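Local coordinates for MccB protein (Escherichia coli, PDB 6OM4), which catalyses ATP-dependent modification of the N-formylated peptide precursor in microcin C7 biosynthesis, joining the peptide to a nucleotide through a phosphoramidate, at residues A[14-19]-A[28-33]; A[97-102]-A[311-316]. All coordinates share one frame; numbering follows the deposited sequence.

Contact 1: A[14-19]-A[28-33]; sequences YGSGGL and YVENLV
Tyr28 lays its side chain across the start of strand 17-20 and meets Tyr14 at about a right angle. Its CG is anti to the backbone N (chi1 175°), beside the carbonyl carbon; the ring meets the turn that precedes that strand. The edge of Tyr14, led by CD2, is directed at the face of Tyr28 in an offset edge-to-face pair, ring centroids 5.9 Å apart and planes at 83°. On the rim of Tyr28, CE1 lies 3.2 Å from Tyr14 O, close to the ring plane. Farther out, the phenol oxygen accepts a bond from the turn: Ser16 N donates to Tyr28 OH at 3.0 Å. At the root of the same side chain, Leu19 CD2 packs 3.9 Å from Tyr28 CB, so the side chain is contacted from CB to OH. The backbones beneath are tied by two bonds, Gly18 N to Val29 O at 3.0 Å and Val29 N to Gly18 O at 2.8 Å, the latter almost straight. One residue earlier, Gly17 CA sits 3.2 Å from Val29 O in a CA-H...O contact. Leu32 CD2, from the start of helix 32-43, covers Gly17 CA, while Val29 turns its side chain onto Leu34, Trp35 and Ile38 of that helix. The arrangement is that of an antiparallel beta hairpin, strands 17-20 and 27-29, in a three-stranded sheet whose other hairpin turns through a type II' beta turn from Tyr14 to Gly17.

Contact 2: A[97-102]-A[311-316]; sequences LHYQSY and GKYSEP
Tyr313 reaches His98 and Tyr99 with its CG in the crowded position between the backbone N and the carbonyl carbon (chi1 64°), while His98 has CG anti to its own backbone N (chi1 170°). With Tyr102 they form an aromatic cluster within the ThiF-family region, joining the C-terminal part of helix 93-101 to the loop that follows helix 292-311. His98 and Tyr313 cross at about a right angle, and the imidazole offers its edge: NE2 is hydrogen-bonded to Tyr313 OH at 2.8 Å, with the hydroxyl near the imidazole plane. Either partner could be the donor. Tyr99 comes over one face of Tyr313, CD1 above the rim, and the closest approach of the two rings is Tyr99 CE1 to Tyr313 CE2 at 3.5 Å. Their planes are inclined by 58°, an oblique contact. Tyr102 CD2 lies at the edge of the Tyr313 ring, near its plane and 4.0 Å from Tyr313 CE1, although the two rings as a whole are oblique. Tyr313 is thus touched on a face, at its edge and at its hydroxyl by three side chains, His98 and Tyr99 of the helix and Tyr102 just past it. Tyr102 also receives Ser314 CB over one face of its ring and makes a cation-pi contact with Lys25. Two helices adjoin the cluster: Tyr99 packs on Val109, Gln110 and Leu113 of helix 106-114, and both Tyr99 and Tyr313 touch Ile307 of helix 292-311. Arg94, an ATP-binding residue of this protein that holds no ligand here, has its side chain about 7 Å from that of His98. A water donates to Tyr102 O at 3.1 Å and to Tyr313 O at 2.6 Å.

Contacts 1 and 2 follow one another in the sequence, their centres about 28 Å apart and their nearest atoms about 15 Å, and they do not touch. Contact 1 is local, peripheral and partly buried, its centre about 34 Å from the centre of the chain; it pairs neighbouring strands in a small N-terminal sheet, where backbone bonds set the register and glycines allow close approach. The centre of contact 2 is only about 11 Å from that of the chain, yet it is a surface contact; it joins pieces more than 200 residues apart in the ThiF-family region, with side chains and one water instead of strand pairing. Tyrosine rings serve both, and no helix or strand is common to the two.

Contact 1: A[14-19]-A[28-33]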
loop_
_atom_site.group_PDB
_atom_site.type_symbol
_atom_site.label_atom_id
_atom_site.label_comp_id
_atom_site.label_asym_id
_atom_site.label_seq_id
_atom_site.Cartn_x
_atom_site.Cartn_y
_atom_site.Cartn_z
ATOM N N TYR A 14 -27.136 -17.496 -5.624
ATOM C CA TYR A 14 -26.936 -17.360 -4.201
ATOM C C TYR A 14 -28.256 -16.993 -3.518
ATOM O O TYR A 14 -28.873 -16.000 -3.901
ATOM C CB TYR A 14 -25.956 -16.222 -3.900
ATOM C CG TYR A 14 -25.463 -16.186 -2.482
ATOM C CD1 TYR A 14 -24.508 -17.101 -2.071
ATOM C CD2 TYR A 14 -25.909 -15.259 -1.561
ATOM C CE1 TYR A 14 -24.007 -17.098 -0.787
ATOM C CE2 TYR A 14 -25.431 -15.261 -0.256
ATOM C CZ TYR A 14 -24.460 -16.172 0.126
ATOM O OH TYR A 14 -23.921 -16.229 1.386
ATOM N N GLY A 15 -28.572 -17.663 -2.426
ATOM C CA GLY A 15 -29.796 -17.332 -1.622
ATOM C C GLY A 15 -31.062 -17.285 -2.477
ATOM O O GLY A 15 -31.373 -18.219 -3.223
ATOM N N SER A 16 -31.763 -16.150 -2.406
ATOM C CA SER A 16 -33.023 -15.980 -3.078
ATOM C C SER A 16 -32.800 -15.247 -4.412
ATOM O O SER A 16 -33.747 -14.949 -5.106
ATOM C CB SER A 16 -34.022 -15.308 -2.163
ATOM O OG SER A 16 -34.424 -16.171 -1.093
ATOM N N GLY A 17 -31.531 -15.042 -4.811
ATOM C CA GLY A 17 -31.218 -14.385 -6.071
ATOM C C GLY A 17 -29.852 -14.810 -6.596
ATOM O O GLY A 17 -29.546 -15.991 -6.784
ATOM N N GLY A 18 -28.998 -13.818 -6.783
ATOM C CA GLY A 18 -27.706 -14.080 -7.321
ATOM C C GLY A 18 -26.714 -13.010 -6.953
ATOM O O GLY A 18 -27.075 -11.955 -6.422
ATOM N N LEU A 19 -25.461 -13.304 -7.287
ATOM C CA LEU A 19 -24.366 -12.443 -7.126
ATOM C C LEU A 19 -23.826 -12.011 -8.491
ATOM O O LEU A 19 -23.726 -12.814 -9.449
ATOM C CB LEU A 19 -23.270 -13.179 -6.366
ATOM C CG LEU A 19 -23.610 -13.525 -4.912
ATOM C CD1 LEU A 19 -22.605 -14.527 -4.378
ATOM C CD2 LEU A 19 -23.617 -12.290 -4.032
ATOM N N TYR A 28 -25.233 -8.456 -4.214
ATOM C CA TYR A 28 -26.269 -9.433 -4.098
ATOM C C TYR A 28 -27.556 -8.818 -4.649
ATOM O O TYR A 28 -28.008 -7.760 -4.157
ATOM C CB TYR A 28 -26.438 -9.899 -2.647
ATOM C CG TYR A 28 -27.599 -10.837 -2.410
ATOM C CD1 TYR A 28 -27.683 -12.069 -3.036
ATOM C CD2 TYR A 28 -28.629 -10.497 -1.538
ATOM C CE1 TYR A 28 -28.752 -12.932 -2.838
ATOM C CE2 TYR A 28 -29.701 -11.352 -1.318
ATOM C CZ TYR A 28 -29.760 -12.574 -1.965
ATOM O OH TYR A 28 -30.807 -13.431 -1.740
ATOM N N VAL A 29 -28.161 -9.527 -5.605
ATOM C CA VAL A 29 -29.432 -9.148 -6.221
ATOM C C VAL A 29 -30.476 -10.186 -5.838
ATOM O O VAL A 29 -30.455 -11.284 -6.318
ATOM C CB VAL A 29 -29.248 -9.061 -7.748
ATOM C CG1 VAL A 29 -30.480 -8.502 -8.436
ATOM C CG2 VAL A 29 -28.050 -8.204 -8.075
ATOM N N GLU A 30 -31.368 -9.820 -4.919
ATOM C CA GLU A 30 -32.338 -10.760 -4.375
ATOM C C GLU A 30 -33.390 -11.096 -5.439
ATOM O O GLU A 30 -33.916 -12.228 -5.495
ATOM C CB GLU A 30 -32.949 -10.165 -3.103
ATOM C CG GLU A 30 -34.317 -10.723 -2.723
ATOM C CD GLU A 30 -34.339 -12.129 -2.155
ATOM O OE1 GLU A 30 -33.289 -12.799 -2.221
ATOM O OE2 GLU A 30 -35.415 -12.555 -1.650
ATOM N N ASN A 31 -33.718 -10.093 -6.258
ATOM C CA ASN A 31 -34.703 -10.184 -7.323
ATOM C C ASN A 31 -34.129 -11.044 -8.457
ATOM O O ASN A 31 -33.283 -10.584 -9.228
ATOM C CB ASN A 31 -35.051 -8.758 -7.740
ATOM C CG ASN A 31 -36.087 -8.586 -8.827
ATOM O OD1 ASN A 31 -36.279 -9.434 -9.700
ATOM N ND2 ASN A 31 -36.667 -7.399 -8.840
ATOM N N LEU A 32 -34.598 -12.284 -8.576
ATOM C CA LEU A 32 -34.068 -13.223 -9.571
ATOM C C LEU A 32 -34.254 -12.707 -10.985
ATOM O O LEU A 32 -33.422 -12.941 -11.868
ATOM C CB LEU A 32 -34.787 -14.566 -9.476
ATOM C CG LEU A 32 -33.994 -15.700 -8.865
ATOM C CD1 LEU A 32 -34.819 -16.980 -8.912
ATOM C CD2 LEU A 32 -32.641 -15.868 -9.558
ATOM N N VAL A 33 -35.395 -12.078 -11.229
ATOM C CA VAL A 33 -35.675 -11.637 -12.569
ATOM C C VAL A 33 -34.675 -10.560 -12.987
ATOM O O VAL A 33 -34.239 -10.533 -14.143
ATOM C CB VAL A 33 -37.118 -11.131 -12.663
ATOM C CG1 VAL A 33 -37.425 -10.461 -13.983
ATOM C CG2 VAL A 33 -38.067 -12.279 -12.409
#

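Contact 2: A[97-102]-A[311-316]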
loop_
_atom_site.group_PDB
_atom_site.type_symbol
_atom_site.label_atom_id
_atom_site.label_comp_id
_atom_site.label_asym_id
_atom_site.label_seq_id
_atom_site.Cartn_x
_atom_site.Cartn_y
_atom_site.Cartn_z
ATOM N N LEU A 97 -6.113 -5.196 -14.536
ATOM C CA LEU A 97 -7.474 -5.568 -14.126
ATOM C C LEU A 97 -7.847 -4.881 -12.812
ATOM O O LEU A 97 -8.958 -4.385 -12.678
ATOM C CB LEU A 97 -7.616 -7.090 -14.029
ATOM C CG LEU A 97 -7.280 -7.834 -15.323
ATOM C CD1 LEU A 97 -7.169 -9.322 -15.052
ATOM C CD2 LEU A 97 -8.285 -7.559 -16.423
ATOM N N HIS A 98 -6.932 -4.861 -11.846
ATOM C CA HIS A 98 -7.144 -4.179 -10.592
ATOM C C HIS A 98 -7.485 -2.690 -10.841
ATOM O O HIS A 98 -8.516 -2.195 -10.370
ATOM C CB HIS A 98 -5.933 -4.406 -9.687
ATOM C CG HIS A 98 -5.944 -3.564 -8.466
ATOM N ND1 HIS A 98 -6.719 -3.879 -7.360
ATOM C CD2 HIS A 98 -5.220 -2.474 -8.141
ATOM C CE1 HIS A 98 -6.475 -2.959 -6.429
ATOM N NE2 HIS A 98 -5.573 -2.092 -6.885
ATOM N N TYR A 99 -6.703 -1.988 -11.658
ATOM C CA TYR A 99 -6.973 -0.528 -11.894
ATOM C C TYR A 99 -8.339 -0.344 -12.589
ATOM O O TYR A 99 -9.100 0.572 -12.246
ATOM C CB TYR A 99 -5.828 0.170 -12.644
ATOM C CG TYR A 99 -4.433 -0.089 -12.101
ATOM C CD1 TYR A 99 -4.182 -0.120 -10.733
ATOM C CD2 TYR A 99 -3.342 -0.332 -12.936
ATOM C CE1 TYR A 99 -2.909 -0.341 -10.219
ATOM C CE2 TYR A 99 -2.072 -0.588 -12.424
ATOM C CZ TYR A 99 -1.854 -0.636 -11.058
ATOM O OH TYR A 99 -0.600 -0.943 -10.564
ATOM N N GLN A 100 -8.656 -1.200 -13.558
ATOM C CA GLN A 100 -9.915 -1.121 -14.332
ATOM C C GLN A 100 -11.088 -1.259 -13.375
ATOM O O GLN A 100 -12.069 -0.551 -13.511
ATOM C CB GLN A 100 -10.061 -2.245 -15.356
ATOM C CG GLN A 100 -9.147 -2.143 -16.564
ATOM C CD GLN A 100 -9.268 -3.270 -17.558
ATOM O OE1 GLN A 100 -8.865 -3.155 -18.743
ATOM N NE2 GLN A 100 -9.698 -4.411 -17.076
ATOM N N SER A 101 -10.932 -2.146 -12.384
ATOM C CA SER A 101 -11.999 -2.448 -11.457
ATOM C C SER A 101 -12.348 -1.263 -10.552
ATOM O O SER A 101 -13.428 -1.311 -9.939
ATOM C CB SER A 101 -11.704 -3.684 -10.645
ATOM O OG SER A 101 -10.799 -3.434 -9.567
ATOM N N TYR A 102 -11.518 -0.218 -10.510
ATOM C CA TYR A 102 -11.831 1.035 -9.801
ATOM C C TYR A 102 -12.311 2.152 -10.744
ATOM O O TYR A 102 -12.441 3.271 -10.277
ATOM C CB TYR A 102 -10.613 1.493 -9.006
ATOM C CG TYR A 102 -10.442 0.632 -7.789
ATOM C CD1 TYR A 102 -11.164 0.885 -6.626
ATOM C CD2 TYR A 102 -9.690 -0.522 -7.847
ATOM C CE1 TYR A 102 -11.069 0.046 -5.529
ATOM C CE2 TYR A 102 -9.607 -1.384 -6.762
ATOM C CZ TYR A 102 -10.297 -1.104 -5.598
ATOM O OH TYR A 102 -10.163 -1.954 -4.525
ATOM N N GLY A 311 -0.598 6.241 -7.949
ATOM C CA GLY A 311 -1.430 5.905 -9.125
ATOM C C GLY A 311 -2.745 6.666 -9.205
ATOM O O GLY A 311 -3.354 6.748 -10.307
ATOM N N LYS A 312 -3.235 7.133 -8.051
ATOM C CA LYS A 312 -4.371 8.093 -7.920
ATOM C C LYS A 312 -5.729 7.472 -8.292
ATOM O O LYS A 312 -6.669 8.201 -8.442
ATOM C CB LYS A 312 -4.122 9.378 -8.737
ATOM C CG LYS A 312 -2.925 10.208 -8.303
ATOM C CD LYS A 312 -2.958 10.644 -6.859
ATOM C CE LYS A 312 -1.699 11.379 -6.426
ATOM N NZ LYS A 312 -1.821 12.853 -6.543
ATOM N N TYR A 313 -5.852 6.142 -8.321
ATOM C CA TYR A 313 -7.058 5.470 -8.814
ATOM C C TYR A 313 -8.003 5.127 -7.655
ATOM O O TYR A 313 -9.206 4.859 -7.862
ATOM C CB TYR A 313 -6.679 4.229 -9.601
ATOM C CG TYR A 313 -6.003 3.155 -8.799
ATOM C CD1 TYR A 313 -6.724 2.159 -8.152
ATOM C CD2 TYR A 313 -4.628 3.129 -8.702
ATOM C CE1 TYR A 313 -6.087 1.160 -7.443
ATOM C CE2 TYR A 313 -3.979 2.152 -7.968
ATOM C CZ TYR A 313 -4.717 1.178 -7.327
ATOM O OH TYR A 313 -4.044 0.204 -6.651
ATOM N N SER A 314 -7.468 5.172 -6.430
ATOM C CA SER A 314 -8.223 4.829 -5.209
ATOM C C SER A 314 -7.490 5.439 -4.017
ATOM O O SER A 314 -6.304 5.639 -4.087
ATOM C CB SER A 314 -8.371 3.347 -5.068
ATOM O OG SER A 314 -9.195 3.031 -3.947
ATOM N N GLU A 315 -8.217 5.784 -2.954
ATOM C CA GLU A 315 -7.606 6.526 -1.839
ATOM C C GLU A 315 -6.823 5.559 -0.944
ATOM O O GLU A 315 -7.361 4.534 -0.501
ATOM C CB GLU A 315 -8.639 7.370 -1.080
ATOM C CG GLU A 315 -8.690 8.814 -1.586
ATOM C CD GLU A 315 -9.813 9.697 -1.043
ATOM O OE1 GLU A 315 -10.987 9.239 -1.038
ATOM O OE2 GLU A 315 -9.522 10.852 -0.623
ATOM N N PRO A 316 -5.564 5.896 -0.585
ATOM C CA PRO A 316 -4.808 5.091 0.391
ATOM C C PRO A 316 -5.579 4.958 1.714
ATOM O O PRO A 316 -6.164 5.916 2.199
ATOM C CB PRO A 316 -3.498 5.856 0.567
ATOM C CG PRO A 316 -3.394 6.772 -0.612
ATOM C CD PRO A 316 -4.810 7.076 -1.045
HETATM O O HOH W 1 -10.148 5.305 -10.293
#